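FAD dependent oxidoreductase domain-containing protein (Deinococcus radiodurans R1, PDB 3C4N) binds ADP and is probably an FAD-dependent oxidoreductase, though its substrate and physiological role are unknown. Local coordinates at residues Leu124-Ala129 against Ala155-Ala160. Numbering follows the deposited sequence.
Sequences LHLLPA and ARLPVA
L126 and L157 meet beside the start of an antiparallel strand pair, their side chains crossing at about a right angle, and L157 shows how a residue just ahead of a strand can extend its apolar packing. Its CB lies 4.1 Å from CB of L126. With CG anti to the carbonyl carbon (chi1 -71°), CG of L157 stays 4.1 Å from that same CB of L126. There the chain forks: CD2 turns in to 3.6 Å from CB of L126, while CD1 runs on to meet CD1 of L126, also at 3.6 Å. The other methyl of L126, CD2, rests 4.0 Å from CB of A160, whose CB also faces CB of L124. An alanine in place of L157 would probably open a gap beside CB and CD1 of L126, leaving that leucine freer to turn. On the face of the sheet opposite L126 and A160, CB of L127 packs against CG2 of V159 at 3.8 Å. Between the two faces runs the one hydrogen bond joining the segments, from N of L127 to O of V159 (2.7 Å, 164° at the hydrogen), with the donor tilted 26° from the carbonyl plane. OG1 of T138 is hydrogen-bonded to the carbonyl oxygens of both L157 and P158. Far from the ADP pocket, this contact joins strand 118-127 to the start of strand 159-163. Its chemistry suggests that aliphatic packing supplies much of the contact beside a single N-H...O bond, which, with CA-H...O contacts such as that from CA of L157 to O of L127 (3.5 Å), is consistent with the pairing of L127 and V159.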
loop_
_atom_site.group_PDB
_atom_site.type_symbol
_atom_site.label_atom_id
_atom_site.label_comp_id
_atom_site.label_asym_id
_atom_site.label_seq_id
_atom_site.Cartn_x
_atom_site.Cartn_y
_atom_site.Cartn_z
ATOM N N LEU A 124 22.267 -27.036 13.982
ATOM C CA LEU A 124 23.174 -28.183 13.972
ATOM C C LEU A 124 23.229 -28.857 12.610
ATOM O O LEU A 124 22.192 -29.196 12.054
ATOM C CB LEU A 124 22.751 -29.230 15.009
ATOM C CG LEU A 124 22.471 -28.811 16.453
ATOM C CD1 LEU A 124 22.261 -30.066 17.278
ATOM C CD2 LEU A 124 23.611 -28.020 17.018
ATOM N N HIS A 125 24.437 -29.041 12.077
ATOM C CA HIS A 125 24.645 -29.714 10.786
ATOM C C HIS A 125 25.081 -31.160 11.083
ATOM O O HIS A 125 26.274 -31.477 11.068
ATOM C CB HIS A 125 25.740 -29.001 9.982
ATOM C CG HIS A 125 26.008 -29.609 8.635
ATOM N ND1 HIS A 125 25.597 -30.879 8.291
ATOM C CD2 HIS A 125 26.675 -29.125 7.558
ATOM C CE1 HIS A 125 25.999 -31.152 7.060
ATOM N NE2 HIS A 125 26.656 -30.105 6.595
ATOM N N LEU A 126 24.105 -32.024 11.362
ATOM C CA LEU A 126 24.353 -33.435 11.674
ATOM C C LEU A 126 25.238 -34.136 10.643
ATOM O O LEU A 126 25.040 -33.996 9.434
ATOM C CB LEU A 126 23.024 -34.184 11.796
ATOM C CG LEU A 126 22.034 -33.562 12.783
ATOM C CD1 LEU A 126 20.636 -34.120 12.523
ATOM C CD2 LEU A 126 22.489 -33.840 14.211
ATOM N N LEU A 127 26.203 -34.906 11.135
ATOM C CA LEU A 127 27.139 -35.622 10.275
ATOM C C LEU A 127 27.306 -37.079 10.694
ATOM O O LEU A 127 27.074 -37.425 11.850
ATOM C CB LEU A 127 28.497 -34.929 10.322
ATOM C CG LEU A 127 28.496 -33.486 9.831
ATOM C CD1 LEU A 127 29.695 -32.747 10.401
ATOM C CD2 LEU A 127 28.494 -33.474 8.310
ATOM N N PRO A 128 27.712 -37.949 9.754
ATOM C CA PRO A 128 27.917 -39.375 10.019
ATOM C C PRO A 128 29.223 -39.641 10.767
ATOM O O PRO A 128 29.330 -39.369 11.962
ATOM C CB PRO A 128 27.912 -39.981 8.620
ATOM C CG PRO A 128 28.556 -38.907 7.803
ATOM C CD PRO A 128 27.869 -37.662 8.314
ATOM N N ALA A 129 30.212 -40.178 10.057
ATOM C CA ALA A 129 31.518 -40.472 10.642
ATOM C C ALA A 129 32.072 -39.206 11.294
ATOM O O ALA A 129 32.468 -38.270 10.601
ATOM C CB ALA A 129 32.474 -40.969 9.558
ATOM N N ALA A 155 23.025 -42.821 16.386
ATOM C CA ALA A 155 24.110 -43.651 15.853
ATOM C C ALA A 155 24.506 -43.301 14.417
ATOM O O ALA A 155 25.691 -43.251 14.092
ATOM C CB ALA A 155 23.723 -45.128 15.942
ATOM N N ARG A 156 23.517 -43.062 13.561
ATOM C CA ARG A 156 23.784 -42.720 12.165
ATOM C C ARG A 156 24.145 -41.232 11.997
ATOM O O ARG A 156 24.595 -40.811 10.932
ATOM C CB ARG A 156 22.570 -43.077 11.302
ATOM C CG ARG A 156 21.956 -44.442 11.638
ATOM C CD ARG A 156 20.750 -44.747 10.762
ATOM N NE ARG A 156 21.122 -45.466 9.549
ATOM C CZ ARG A 156 21.092 -46.788 9.432
ATOM N NH1 ARG A 156 20.696 -47.539 10.452
ATOM N NH2 ARG A 156 21.478 -47.360 8.301
ATOM N N LEU A 157 23.946 -40.449 13.055
ATOM C CA LEU A 157 24.259 -39.020 13.054
ATOM C C LEU A 157 24.802 -38.669 14.436
ATOM O O LEU A 157 24.217 -37.861 15.159
ATOM C CB LEU A 157 23.003 -38.185 12.772
ATOM C CG LEU A 157 22.411 -38.195 11.358
ATOM C CD1 LEU A 157 21.071 -37.470 11.355
ATOM C CD2 LEU A 157 23.382 -37.532 10.388
ATOM N N PRO A 158 25.937 -39.270 14.815
ATOM C CA PRO A 158 26.591 -39.058 16.107
ATOM C C PRO A 158 27.115 -37.649 16.378
ATOM O O PRO A 158 26.961 -37.126 17.483
ATOM C CB PRO A 158 27.711 -40.094 16.085
ATOM C CG PRO A 158 28.106 -40.110 14.655
ATOM C CD PRO A 158 26.766 -40.123 13.945
ATOM N N VAL A 159 27.731 -37.038 15.370
ATOM C CA VAL A 159 28.304 -35.706 15.523
ATOM C C VAL A 159 27.624 -34.613 14.689
ATOM O O VAL A 159 26.854 -34.897 13.769
ATOM C CB VAL A 159 29.806 -35.724 15.168
ATOM C CG1 VAL A 159 30.542 -36.748 16.045
ATOM C CG2 VAL A 159 29.983 -36.056 13.684
ATOM N N ALA A 160 27.928 -33.358 15.013
ATOM C CA ALA A 160 27.357 -32.226 14.298
ATOM C C ALA A 160 28.236 -30.978 14.390
ATOM O O ALA A 160 29.148 -30.894 15.215
ATOM C CB ALA A 160 25.966 -31.914 14.847
#